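Local coordinates for tropomodulin (Caenorhabditis elegans, PDB 1PGV), which probably caps the pointed ends of actin filaments, limiting their growth and shortening, and is represented here by its C-terminal leucine-rich-repeat domain, at residues F75-T80 / R101-E106; T111-A116 / N143-D148; I128-A133 / L159-I164; M149-E154 / R172-E177. All coordinates share one frame; numbering follows the deposited sequence.

Interaction 1 (F75-T80 / R101-E106)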
loop_
_atom_site.group_PDB
_atom_site.type_symbol
_atom_site.label_atom_id
_atom_site.label_comp_id
_atom_site.label_asym_id
_atom_site.label_seq_id
_atom_site.Cartn_x
_atom_site.Cartn_y
_atom_site.Cartn_z
ATOM N N PHE A 75 -4.248 6.666 -0.619
ATOM C CA PHE A 75 -4.307 6.651 0.835
ATOM C C PHE A 75 -2.872 6.716 1.334
ATOM O O PHE A 75 -2.083 5.800 1.106
ATOM C CB PHE A 75 -5.008 5.374 1.311
ATOM C CG PHE A 75 -5.321 5.357 2.785
ATOM C CD1 PHE A 75 -5.426 6.543 3.506
ATOM C CD2 PHE A 75 -5.547 4.152 3.444
ATOM C CE1 PHE A 75 -5.756 6.530 4.863
ATOM C CE2 PHE A 75 -5.879 4.128 4.801
ATOM C CZ PHE A 75 -5.983 5.320 5.508
ATOM N N SER A 76 -2.524 7.820 1.991
ATOM C CA SER A 76 -1.164 7.997 2.479
ATOM C C SER A 76 -1.127 8.230 3.985
ATOM O O SER A 76 -1.826 9.100 4.509
ATOM C CB SER A 76 -0.501 9.173 1.758
ATOM O OG SER A 76 0.894 9.204 2.004
ATOM N N LEU A 77 -0.306 7.435 4.668
ATOM C CA LEU A 77 -0.150 7.529 6.117
ATOM C C LEU A 77 1.334 7.532 6.448
ATOM O O LEU A 77 1.760 6.922 7.433
ATOM C CB LEU A 77 -0.797 6.332 6.819
ATOM C CG LEU A 77 -2.172 5.827 6.394
ATOM C CD1 LEU A 77 -2.053 5.061 5.080
ATOM C CD2 LEU A 77 -2.729 4.911 7.483
ATOM N N ALA A 78 2.123 8.204 5.620
ATOM C CA ALA A 78 3.559 8.272 5.832
ATOM C C ALA A 78 3.891 9.068 7.086
ATOM O O ALA A 78 3.240 10.064 7.396
ATOM C CB ALA A 78 4.244 8.905 4.624
ATOM N N ASN A 79 4.907 8.613 7.808
ATOM C CA ASN A 79 5.349 9.292 9.015
ATOM C C ASN A 79 4.210 9.654 9.968
ATOM O O ASN A 79 4.027 10.820 10.318
ATOM C CB ASN A 79 6.130 10.548 8.627
ATOM C CG ASN A 79 6.843 11.179 9.801
ATOM O OD1 ASN A 79 7.521 10.493 10.571
ATOM N ND2 ASN A 79 6.709 12.495 9.937
ATOM N N THR A 80 3.440 8.649 10.376
ATOM C CA THR A 80 2.341 8.851 11.313
ATOM C C THR A 80 2.617 8.031 12.572
ATOM O O THR A 80 1.742 7.861 13.418
ATOM C CB THR A 80 0.992 8.400 10.724
ATOM O OG1 THR A 80 1.112 7.064 10.222
ATOM C CG2 THR A 80 0.565 9.333 9.594
ATOM N N ARG A 101 -5.240 2.967 -5.749
ATOM C CA ARG A 101 -4.115 2.979 -6.675
ATOM C C ARG A 101 -2.767 3.240 -6.027
ATOM O O ARG A 101 -1.742 2.739 -6.485
ATOM C CB ARG A 101 -4.352 4.052 -7.743
ATOM C CG ARG A 101 -5.635 3.869 -8.520
ATOM C CD ARG A 101 -5.374 3.111 -9.795
ATOM N NE ARG A 101 -4.401 3.822 -10.619
ATOM C CZ ARG A 101 -3.941 3.380 -11.783
ATOM N NH1 ARG A 101 -4.367 2.222 -12.270
ATOM N NH2 ARG A 101 -3.047 4.094 -12.455
ATOM N N VAL A 102 -2.765 4.047 -4.976
ATOM C CA VAL A 102 -1.529 4.392 -4.297
ATOM C C VAL A 102 -1.689 4.221 -2.791
ATOM O O VAL A 102 -2.648 4.707 -2.202
ATOM C CB VAL A 102 -1.133 5.859 -4.601
ATOM C CG1 VAL A 102 0.108 6.253 -3.815
ATOM C CG2 VAL A 102 -0.882 6.021 -6.097
ATOM N N LEU A 103 -0.755 3.493 -2.186
ATOM C CA LEU A 103 -0.775 3.272 -0.746
ATOM C C LEU A 103 0.609 3.624 -0.241
ATOM O O LEU A 103 1.602 3.054 -0.691
ATOM C CB LEU A 103 -1.094 1.810 -0.422
ATOM C CG LEU A 103 -1.121 1.488 1.077
ATOM C CD1 LEU A 103 -2.190 2.327 1.758
ATOM C CD2 LEU A 103 -1.390 -0.006 1.279
ATOM N N ASN A 104 0.676 4.576 0.683
ATOM C CA ASN A 104 1.952 5.015 1.232
ATOM C C ASN A 104 1.995 4.859 2.752
ATOM O O ASN A 104 1.253 5.526 3.471
ATOM C CB ASN A 104 2.190 6.481 0.861
ATOM C CG ASN A 104 3.531 6.997 1.338
ATOM O OD1 ASN A 104 4.303 6.275 1.980
ATOM N ND2 ASN A 104 3.823 8.254 1.020
ATOM N N VAL A 105 2.861 3.969 3.230
ATOM C CA VAL A 105 3.013 3.736 4.667
ATOM C C VAL A 105 4.483 3.824 5.067
ATOM O O VAL A 105 4.919 3.180 6.028
ATOM C CB VAL A 105 2.479 2.339 5.078
ATOM C CG1 VAL A 105 0.996 2.240 4.797
ATOM C CG2 VAL A 105 3.239 1.250 4.336
ATOM N N GLU A 106 5.249 4.628 4.336
ATOM C CA GLU A 106 6.673 4.765 4.618
ATOM C C GLU A 106 6.973 5.515 5.919
ATOM O O GLU A 106 6.110 6.189 6.480
ATOM C CB GLU A 106 7.371 5.475 3.453
ATOM C CG GLU A 106 7.155 6.982 3.422
ATOM C CD GLU A 106 7.704 7.635 2.160
ATOM O OE1 GLU A 106 8.808 7.257 1.719
ATOM O OE2 GLU A 106 7.031 8.538 1.618
#
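Phe75 pairs with Leu103, and Ser76 with Asn104, on neighbouring strands of the parallel sheet of a leucine-rich-repeat domain. Phe75 N donates a hydrogen bond to Val102 O at 3.0 Å, while Phe75 O accepts from Asn104 N. Leu77 N then meets Asn104 O at 2.7 Å in an almost straight bond (173°). The pairing outlasts the strands: in the loops beyond, Asn79 N donates to Glu106 O at 3.0 Å.

Side chains alternate between the faces of the sheet. Phe75 and Leu103 lie side by side on one face, Leu103 CD1 being 4.2 Å from Phe75 CB. Just past the strands, Leu77 and Val105 repeat this side-by-side pattern, and Leu77 CD1 also sits over the centre of the Phe75 ring. Bulky apolar groups suit this side because helix 90-96 covers it with Leu90, Leu93 and Ile94.

The face carrying Ser76 and Asn104 is polar. Serine's short hydroxyl lies beside Asn104 and is bonded to Asn49 OD1, toward the preceding strand. Small Ala78 fits beside the amide, its CB 3.7 Å from Asn104 ND2, and also touches Glu106 CG.

Asparagine suits its position by offering both an acceptor and a donor. CG stands anti to the backbone N (chi1 -177°), and chi2 near 0° turns Asn104 OD1 toward Glu106 N, from which it accepts at 3.0 Å, closing an Asx turn. Its other end, Asn104 ND2, donates to Glu106 OE2 at 3.3 Å, meeting that oxygen from above the carboxylate plane.

Interaction 2 (T111-A116 / N143-D148)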
loop_
_atom_site.group_PDB
_atom_site.type_symbol
_atom_site.label_atom_id
_atom_site.label_comp_id
_atom_site.label_asym_id
_atom_site.label_seq_id
_atom_site.Cartn_x
_atom_site.Cartn_y
_atom_site.Cartn_z
ATOM N N THR A 111 6.674 -3.822 10.635
ATOM C CA THR A 111 7.642 -4.912 10.554
ATOM C C THR A 111 7.722 -5.517 9.159
ATOM O O THR A 111 6.762 -5.459 8.393
ATOM C CB THR A 111 7.286 -6.053 11.523
ATOM O OG1 THR A 111 6.076 -6.685 11.088
ATOM C CG2 THR A 111 7.094 -5.515 12.929
ATOM N N PRO A 112 8.874 -6.116 8.818
ATOM C CA PRO A 112 9.059 -6.737 7.504
ATOM C C PRO A 112 7.975 -7.771 7.222
ATOM O O PRO A 112 7.496 -7.894 6.093
ATOM C CB PRO A 112 10.442 -7.374 7.620
ATOM C CG PRO A 112 11.166 -6.420 8.512
ATOM C CD PRO A 112 10.133 -6.132 9.586
ATOM N N GLU A 113 7.585 -8.511 8.258
ATOM C CA GLU A 113 6.565 -9.541 8.116
ATOM C C GLU A 113 5.215 -8.956 7.720
ATOM O O GLU A 113 4.514 -9.510 6.876
ATOM C CB GLU A 113 6.405 -10.321 9.427
ATOM C CG GLU A 113 7.648 -11.082 9.877
ATOM C CD GLU A 113 8.844 -10.177 10.114
ATOM O OE1 GLU A 113 8.695 -9.145 10.803
ATOM O OE2 GLU A 113 9.940 -10.505 9.616
ATOM N N LEU A 114 4.839 -7.842 8.339
ATOM C CA LEU A 114 3.559 -7.232 8.009
ATOM C C LEU A 114 3.605 -6.682 6.584
ATOM O O LEU A 114 2.651 -6.841 5.824
ATOM C CB LEU A 114 3.213 -6.114 8.990
ATOM C CG LEU A 114 1.870 -5.428 8.707
ATOM C CD1 LEU A 114 0.763 -6.464 8.593
ATOM C CD2 LEU A 114 1.565 -4.433 9.811
ATOM N N LEU A 115 4.717 -6.047 6.228
ATOM C CA LEU A 115 4.876 -5.494 4.882
ATOM C C LEU A 115 4.738 -6.596 3.839
ATOM O O LEU A 115 4.131 -6.396 2.789
ATOM C CB LEU A 115 6.232 -4.806 4.737
ATOM C CG LEU A 115 6.397 -3.527 5.563
ATOM C CD1 LEU A 115 7.748 -2.889 5.258
ATOM C CD2 LEU A 115 5.255 -2.557 5.237
ATOM N N ALA A 116 5.302 -7.767 4.130
ATOM C CA ALA A 116 5.198 -8.884 3.208
ATOM C C ALA A 116 3.732 -9.273 3.044
ATOM O O ALA A 116 3.282 -9.574 1.941
ATOM C CB ALA A 116 6.013 -10.085 3.726
ATOM N N ASN A 143 15.956 -12.490 4.606
ATOM C CA ASN A 143 15.784 -13.334 3.437
ATOM C C ASN A 143 14.372 -13.841 3.167
ATOM O O ASN A 143 13.882 -13.745 2.041
ATOM C CB ASN A 143 16.736 -14.532 3.509
ATOM C CG ASN A 143 16.757 -15.327 2.223
ATOM O OD1 ASN A 143 17.085 -14.799 1.157
ATOM N ND2 ASN A 143 16.400 -16.604 2.310
ATOM N N GLN A 144 13.710 -14.383 4.181
ATOM C CA GLN A 144 12.376 -14.913 3.965
ATOM C C GLN A 144 11.393 -13.865 3.457
ATOM O O GLN A 144 10.603 -14.138 2.547
ATOM C CB GLN A 144 11.855 -15.564 5.243
ATOM C CG GLN A 144 12.680 -16.771 5.665
ATOM C CD GLN A 144 11.985 -17.640 6.695
ATOM O OE1 GLN A 144 12.524 -18.658 7.124
ATOM N NE2 GLN A 144 10.779 -17.248 7.090
ATOM N N VAL A 145 11.453 -12.670 4.026
ATOM C CA VAL A 145 10.554 -11.605 3.608
ATOM C C VAL A 145 10.854 -11.177 2.170
ATOM O O VAL A 145 9.939 -11.019 1.364
ATOM C CB VAL A 145 10.650 -10.391 4.550
ATOM C CG1 VAL A 145 9.951 -9.182 3.920
ATOM C CG2 VAL A 145 9.987 -10.728 5.888
ATOM N N GLU A 146 12.129 -11.001 1.841
ATOM C CA GLU A 146 12.484 -10.599 0.483
ATOM C C GLU A 146 12.043 -11.626 -0.558
ATOM O O GLU A 146 11.577 -11.264 -1.643
ATOM C CB GLU A 146 13.989 -10.341 0.386
ATOM C CG GLU A 146 14.423 -9.107 1.165
ATOM C CD GLU A 146 15.727 -8.527 0.661
ATOM O OE1 GLU A 146 16.131 -8.883 -0.462
ATOM O OE2 GLU A 146 16.335 -7.706 1.374
ATOM N N MET A 147 12.163 -12.912 -0.229
ATOM C CA MET A 147 11.756 -13.962 -1.156
ATOM C C MET A 147 10.238 -13.957 -1.334
ATOM O O MET A 147 9.728 -14.215 -2.426
ATOM C CB MET A 147 12.231 -15.323 -0.643
ATOM C CG MET A 147 13.727 -15.352 -0.394
ATOM S SD MET A 147 14.703 -15.114 -1.890
ATOM C CE MET A 147 16.254 -15.885 -1.417
ATOM N N ASP A 148 9.528 -13.653 -0.255
ATOM C CA ASP A 148 8.070 -13.588 -0.267
ATOM C C ASP A 148 7.668 -12.445 -1.208
ATOM O O ASP A 148 6.913 -12.633 -2.170
ATOM C CB ASP A 148 7.568 -13.276 1.145
ATOM C CG ASP A 148 6.054 -13.231 1.249
ATOM O OD1 ASP A 148 5.376 -12.841 0.265
ATOM O OD2 ASP A 148 5.531 -13.566 2.335
HETATM O O HOH W 1 4.946 -10.126 -0.208
#
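Val145 lays both of its methyl groups against the first turn of helix 112-121, overlapping Pro112 and Ala116. The two helices are successive ones in the leucine-rich-repeat fold, side by side in the helical layer that backs the parallel sheet. Their segments run nearly parallel, 13° apart, with axes approaching to 9.5 Å.

Val145 CG1 comes 3.5 Å from Pro112 O, a carbonyl already engaged by Ala116 N within its own helix. The same methyl lies 4.0 Å from Ala116 CB, and the other branch, Val145 CG2, meets Pro112 CB at 3.8 Å. A beta-branched residue is well suited here, since one methyl can face the proline ring while the other reaches the alanine. Alanine, for its part, brings only a single methyl into the close space between the helices.

Glu113 starts out away from this interface, but the bend at chi2 (60°) turns CD back, and the side chain crosses Val145 at about a right angle. Glu113 OE2 lies 3.7 Å from Val145 CG2, at the exposed margin of the contact.

Proline fits the first turn, where its missing N-H costs no helical bond. Just ahead of it, Thr111 is the N-cap: its OG1 accepts from Leu114 N at 3.2 Å and is also hydrogen-bonded to Asp84.

One turn beyond Val145, Asp148 OD2 approaches Ala116 CB to 3.8 Å, while Asp148 OD1 forms a salt bridge with Arg120. That same OD1 accepts a hydrogen bond from a water, which also donates to Ala116 O and lies 2.8 Å from each oxygen.

Interaction 3 (I128-A133 / L159-I164)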
loop_
_atom_site.group_PDB
_atom_site.type_symbol
_atom_site.label_atom_id
_atom_site.label_comp_id
_atom_site.label_asym_id
_atom_site.label_seq_id
_atom_site.Cartn_x
_atom_site.Cartn_y
_atom_site.Cartn_z
ATOM N N ILE A 128 -3.849 -1.590 -6.797
ATOM C CA ILE A 128 -2.692 -0.762 -6.476
ATOM C C ILE A 128 -1.566 -0.770 -7.509
ATOM O O ILE A 128 -1.146 -1.834 -7.973
ATOM C CB ILE A 128 -2.096 -1.167 -5.095
ATOM C CG1 ILE A 128 -3.136 -0.925 -3.997
ATOM C CG2 ILE A 128 -0.821 -0.388 -4.826
ATOM C CD1 ILE A 128 -2.701 -1.386 -2.599
ATOM N N VAL A 129 -1.076 0.423 -7.860
ATOM C CA VAL A 129 0.027 0.553 -8.814
ATOM C C VAL A 129 1.270 1.125 -8.145
ATOM O O VAL A 129 2.379 1.007 -8.668
ATOM C CB VAL A 129 -0.351 1.448 -10.023
ATOM C CG1 VAL A 129 -1.577 0.881 -10.710
ATOM C CG2 VAL A 129 -0.584 2.879 -9.568
ATOM N N GLU A 130 1.085 1.751 -6.987
ATOM C CA GLU A 130 2.206 2.307 -6.245
ATOM C C GLU A 130 2.075 1.942 -4.769
ATOM O O GLU A 130 1.102 2.309 -4.116
ATOM C CB GLU A 130 2.255 3.828 -6.394
ATOM C CG GLU A 130 3.402 4.474 -5.635
ATOM C CD GLU A 130 3.509 5.959 -5.914
ATOM O OE1 GLU A 130 3.705 6.326 -7.091
ATOM O OE2 GLU A 130 3.395 6.759 -4.960
ATOM N N PHE A 131 3.068 1.219 -4.258
ATOM C CA PHE A 131 3.091 0.791 -2.859
ATOM C C PHE A 131 4.424 1.254 -2.277
ATOM O O PHE A 131 5.470 0.741 -2.648
ATOM C CB PHE A 131 2.967 -0.742 -2.790
ATOM C CG PHE A 131 2.995 -1.297 -1.391
ATOM C CD1 PHE A 131 4.201 -1.513 -0.738
ATOM C CD2 PHE A 131 1.808 -1.590 -0.723
ATOM C CE1 PHE A 131 4.228 -2.015 0.568
ATOM C CE2 PHE A 131 1.824 -2.091 0.582
ATOM C CZ PHE A 131 3.041 -2.302 1.227
ATOM N N LYS A 132 4.390 2.239 -1.388
ATOM C CA LYS A 132 5.621 2.753 -0.805
ATOM C C LYS A 132 5.647 2.431 0.680
ATOM O O LYS A 132 4.680 2.686 1.390
ATOM C CB LYS A 132 5.720 4.269 -1.007
ATOM C CG LYS A 132 7.162 4.800 -1.005
ATOM C CD LYS A 132 7.954 4.377 0.227
ATOM C CE LYS A 132 9.389 4.864 0.163
ATOM N NZ LYS A 132 10.119 4.369 -1.041
ATOM N N ALA A 133 6.764 1.885 1.144
ATOM C CA ALA A 133 6.885 1.515 2.547
ATOM C C ALA A 133 8.326 1.515 3.036
ATOM O O ALA A 133 8.648 0.842 4.018
ATOM C CB ALA A 133 6.272 0.142 2.757
ATOM N N LEU A 159 1.296 -3.428 -10.312
ATOM C CA LEU A 159 2.341 -2.638 -9.670
ATOM C C LEU A 159 3.374 -2.032 -10.614
ATOM O O LEU A 159 4.003 -2.737 -11.406
ATOM C CB LEU A 159 3.084 -3.483 -8.622
ATOM C CG LEU A 159 2.259 -3.866 -7.394
ATOM C CD1 LEU A 159 3.065 -4.837 -6.528
ATOM C CD2 LEU A 159 1.911 -2.615 -6.594
ATOM N N LEU A 160 3.558 -0.718 -10.497
ATOM C CA LEU A 160 4.526 0.008 -11.308
ATOM C C LEU A 160 5.654 0.540 -10.438
ATOM O O LEU A 160 6.785 0.680 -10.895
ATOM C CB LEU A 160 3.838 1.171 -12.036
ATOM C CG LEU A 160 2.722 0.744 -12.987
ATOM C CD1 LEU A 160 2.046 1.991 -13.571
ATOM C CD2 LEU A 160 3.300 -0.129 -14.098
ATOM N N ARG A 161 5.343 0.833 -9.176
ATOM C CA ARG A 161 6.342 1.355 -8.249
ATOM C C ARG A 161 6.224 0.697 -6.878
ATOM O O ARG A 161 5.145 0.654 -6.292
ATOM C CB ARG A 161 6.192 2.874 -8.102
ATOM C CG ARG A 161 6.636 3.663 -9.337
ATOM C CD ARG A 161 6.354 5.158 -9.188
ATOM N NE ARG A 161 4.926 5.464 -9.264
ATOM C CZ ARG A 161 4.175 5.269 -10.345
ATOM N NH1 ARG A 161 4.713 4.771 -11.449
ATOM N NH2 ARG A 161 2.881 5.563 -10.321
ATOM N N VAL A 162 7.343 0.176 -6.385
ATOM C CA VAL A 162 7.374 -0.470 -5.079
ATOM C C VAL A 162 8.512 0.155 -4.284
ATOM O O VAL A 162 9.691 -0.037 -4.596
ATOM C CB VAL A 162 7.598 -1.992 -5.211
ATOM C CG1 VAL A 162 7.767 -2.628 -3.819
ATOM C CG2 VAL A 162 6.413 -2.619 -5.925
ATOM N N GLY A 163 8.138 0.928 -3.271
ATOM C CA GLY A 163 9.114 1.605 -2.443
ATOM C C GLY A 163 9.603 0.716 -1.320
ATOM O O GLY A 163 9.191 0.866 -0.170
ATOM N N ILE A 164 10.482 -0.211 -1.680
ATOM C CA ILE A 164 11.075 -1.160 -0.741
ATOM C C ILE A 164 12.516 -1.380 -1.166
ATOM O O ILE A 164 12.802 -1.505 -2.359
ATOM C CB ILE A 164 10.344 -2.510 -0.778
ATOM C CG1 ILE A 164 8.937 -2.341 -0.212
ATOM C CG2 ILE A 164 11.154 -3.569 -0.017
ATOM C CD1 ILE A 164 8.132 -3.615 -0.157
#
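Strands 130-132 and 161-163 are the two strands of a beta-alpha-beta unit, joined through helix 143-155, and they pair in parallel with Phe131 beside Val162. Val129 O opens the ladder by accepting two donors, Leu160 N at 2.8 Å and Arg161 N. Phe131 N then bonds to Arg161 O at 3.0 Å, and Phe131 O receives Gly163 N at 2.7 Å. Ala133 N to Gly163 O, 2.9 Å, carries the pairing just past the strands.

Glu130 and Arg161 share one face. Arg161 bends at chi3 (-71°), which turns NE toward the carboxylate, and Arg161 NE donates to Glu130 OE1 in a short salt bridge of 2.6 Å. The bond is almost straight (175°); it lies in the guanidinium plane but meets OE1 on its anti side, somewhat out of the carboxylate plane. Those planes stand 83° apart, so the grip is through one oxygen, not a flat two-point pairing. Long charged chains suit this partly solvent-facing side.

The leucine-rich-repeat character shows on the other face, where aliphatic and aromatic groups point into the core between sheet and helices. Leu159 CD2 lies 3.9 Å from Ile128 CG2, the two side chains running side by side. Phe131 CE1 approaches Ile164 CD1 to 4.3 Å, and Leu118 and Leu119 of helix 112-121 pack on the Phe131 ring. Helix 169-190 adds Leu179 against Leu159 and Val162.

Gly163 is the centre of an inverse gamma turn, in which a weak bond of 3.0 Å joins Ile164 N to Val162 O.

Interaction 4 (M149-E154 / R172-E177)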
loop_
_atom_site.group_PDB
_atom_site.type_symbol
_atom_site.label_atom_id
_atom_site.label_comp_id
_atom_site.label_asym_id
_atom_site.label_seq_id
_atom_site.Cartn_x
_atom_site.Cartn_y
_atom_site.Cartn_z
ATOM N N MET A 149 8.198 -11.264 -0.913
ATOM C CA MET A 149 7.906 -10.053 -1.685
ATOM C C MET A 149 8.231 -10.147 -3.169
ATOM O O MET A 149 7.437 -9.708 -4.019
ATOM C CB MET A 149 8.663 -8.868 -1.098
ATOM C CG MET A 149 8.213 -8.458 0.287
ATOM S SD MET A 149 9.060 -6.973 0.808
ATOM C CE MET A 149 7.951 -6.414 2.102
ATOM N N MET A 150 9.398 -10.693 -3.499
ATOM C CA MET A 150 9.769 -10.787 -4.903
ATOM C C MET A 150 8.826 -11.683 -5.684
ATOM O O MET A 150 8.525 -11.404 -6.845
ATOM C CB MET A 150 11.217 -11.262 -5.064
ATOM C CG MET A 150 11.493 -12.684 -4.626
ATOM S SD MET A 150 13.193 -13.137 -5.070
ATOM C CE MET A 150 12.996 -14.914 -5.331
ATOM N N MET A 151 8.341 -12.755 -5.060
ATOM C CA MET A 151 7.421 -13.642 -5.757
ATOM C C MET A 151 6.030 -13.027 -5.871
ATOM O O MET A 151 5.348 -13.200 -6.888
ATOM C CB MET A 151 7.335 -14.995 -5.048
ATOM C CG MET A 151 8.660 -15.754 -5.051
ATOM S SD MET A 151 9.427 -15.817 -6.693
ATOM C CE MET A 151 8.426 -17.040 -7.479
ATOM N N ALA A 152 5.608 -12.315 -4.830
ATOM C CA ALA A 152 4.298 -11.668 -4.821
ATOM C C ALA A 152 4.253 -10.594 -5.900
ATOM O O ALA A 152 3.276 -10.483 -6.644
ATOM C CB ALA A 152 4.031 -11.034 -3.468
ATOM N N ILE A 153 5.314 -9.803 -5.963
ATOM C CA ILE A 153 5.411 -8.726 -6.944
ATOM C C ILE A 153 5.452 -9.285 -8.365
ATOM O O ILE A 153 4.792 -8.770 -9.272
ATOM C CB ILE A 153 6.666 -7.876 -6.682
ATOM C CG1 ILE A 153 6.506 -7.120 -5.358
ATOM C CG2 ILE A 153 6.897 -6.906 -7.838
ATOM C CD1 ILE A 153 7.770 -6.424 -4.872
ATOM N N GLU A 154 6.224 -10.346 -8.559
ATOM C CA GLU A 154 6.347 -10.955 -9.871
ATOM C C GLU A 154 4.993 -11.436 -10.388
ATOM O O GLU A 154 4.753 -11.450 -11.593
ATOM C CB GLU A 154 7.351 -12.110 -9.800
ATOM C CG GLU A 154 7.770 -12.681 -11.126
ATOM C CD GLU A 154 8.938 -13.638 -10.985
ATOM O OE1 GLU A 154 10.100 -13.175 -10.970
ATOM O OE2 GLU A 154 8.681 -14.853 -10.874
ATOM N N ARG A 172 16.003 -7.948 -6.180
ATOM C CA ARG A 172 16.130 -6.674 -6.889
ATOM C C ARG A 172 15.888 -6.855 -8.390
ATOM O O ARG A 172 15.112 -6.113 -9.001
ATOM C CB ARG A 172 17.518 -6.076 -6.649
ATOM C CG ARG A 172 17.805 -5.773 -5.185
ATOM C CD ARG A 172 19.180 -5.152 -4.985
ATOM N NE ARG A 172 19.306 -3.882 -5.690
ATOM C CZ ARG A 172 20.338 -3.058 -5.565
ATOM N NH1 ARG A 172 21.344 -3.369 -4.753
ATOM N NH2 ARG A 172 20.369 -1.926 -6.254
ATOM N N HIS A 173 16.546 -7.856 -8.973
ATOM C CA HIS A 173 16.415 -8.153 -10.396
ATOM C C HIS A 173 15.003 -8.583 -10.791
ATOM O O HIS A 173 14.427 -8.046 -11.743
ATOM C CB HIS A 173 17.407 -9.249 -10.798
ATOM C CG HIS A 173 17.236 -9.738 -12.203
ATOM N ND1 HIS A 173 17.496 -8.950 -13.305
ATOM C CD2 HIS A 173 16.825 -10.935 -12.686
ATOM C CE1 HIS A 173 17.253 -9.641 -14.405
ATOM N NE2 HIS A 173 16.844 -10.848 -14.057
ATOM N N ARG A 174 14.440 -9.548 -10.072
ATOM C CA ARG A 174 13.103 -10.022 -10.401
ATOM C C ARG A 174 12.041 -8.943 -10.199
ATOM O O ARG A 174 11.079 -8.855 -10.965
ATOM C CB ARG A 174 12.781 -11.281 -9.593
ATOM C CG ARG A 174 13.751 -12.414 -9.903
ATOM C CD ARG A 174 13.452 -13.694 -9.143
ATOM N NE ARG A 174 12.265 -14.380 -9.637
ATOM C CZ ARG A 174 12.019 -15.669 -9.431
ATOM N NH1 ARG A 174 12.883 -16.406 -8.744
ATOM N NH2 ARG A 174 10.912 -16.219 -9.905
ATOM N N VAL A 175 12.220 -8.108 -9.182
ATOM C CA VAL A 175 11.270 -7.037 -8.924
ATOM C C VAL A 175 11.363 -5.995 -10.040
ATOM O O VAL A 175 10.346 -5.610 -10.618
ATOM C CB VAL A 175 11.533 -6.389 -7.552
ATOM C CG1 VAL A 175 10.772 -5.077 -7.421
ATOM C CG2 VAL A 175 11.069 -7.349 -6.455
ATOM N N SER A 176 12.576 -5.555 -10.350
ATOM C CA SER A 176 12.770 -4.571 -11.415
ATOM C C SER A 176 12.169 -5.075 -12.729
ATOM O O SER A 176 11.457 -4.340 -13.420
ATOM C CB SER A 176 14.258 -4.276 -11.602
ATOM O OG SER A 176 14.958 -5.438 -12.009
ATOM N N GLU A 177 12.446 -6.328 -13.078
ATOM C CA GLU A 177 11.909 -6.900 -14.310
ATOM C C GLU A 177 10.385 -6.917 -14.327
ATOM O O GLU A 177 9.758 -6.591 -15.342
ATOM C CB GLU A 177 12.433 -8.323 -14.509
ATOM C CG GLU A 177 13.894 -8.371 -14.884
ATOM C CD GLU A 177 14.158 -7.680 -16.203
ATOM O OE1 GLU A 177 13.578 -8.116 -17.219
ATOM O OE2 GLU A 177 14.934 -6.701 -16.224
HETATM O O HOH W 2 10.558 -10.965 -12.621
#
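Helix segments 149-154 and 172-177 run nearly parallel, 17° apart with axes 8.9 Å from each other, and draw closest at Met150 and Val175.

On the buried side the contact is aliphatic. Ile153 CD1 reaches Val175 CG2 at 3.8 Å, and Val175 CG2 also touches the backbone of Met150, 4.0 Å from Met150 CA. A compact valine lets the helices come close here, while the longer isoleucine can span the gap.

Toward solvent, Arg174 crosses to the other helix in this last helix-to-helix pairing of the leucine-rich-repeat domain. Its chain bends at chi3 (72°), turning NE toward Glu154. The guanidinium then grips the carboxylate side-on: Arg174 NE donates to Glu154 OE1 at 2.8 Å. In parallel, Arg174 NH2 donates to Glu154 OE2, also at 2.8 Å, using the syn lone pair of that oxygen. The two planes are 27° apart, near enough to coplanar for both nitrogens to reach their oxygens.

Two methionines dress the guanidinium. Met151 SD lies over one face, offset toward the rim and 3.6 Å from Arg174 NH2. Met150 CE comes 3.7 Å from Arg174 NH1. Their flexible, unbranched chains can follow the outline of a long arginine. A water ties the helices once more, donating to Glu154 OE1 and, at 2.7 Å, to Arg174 O.

Arg174 NH1 has a second acid, Glu170, with which it forms a salt bridge. The two acids probably fix the orientation of the guanidinium, and its positive charge should in turn favour the ionised form of Glu154.

Overall arrangement
Interactions 1 and 3 lie in the same five-stranded parallel sheet, their centres about 10 Å apart. Strands 102-104 and 130-132 are neighbours there, joined by backbone pairs such as Val105 N with Lys132 O. Interactions 2 and 4 belong to the helical layer, centres about 12 Å apart, and share helix 143-155. Met149 ties the layers together: its CE touches Leu115, at interaction 2, and Ile164, at interaction 3. Along the chain, interaction 1 closes before the others open, whereas interaction 3 alternates with both 2 and 4, as expected of successive strand-helix repeats. Sheet and helices thus build one continuous domain, with helix 169-190 packed against helix 143-155 at that end of the domain.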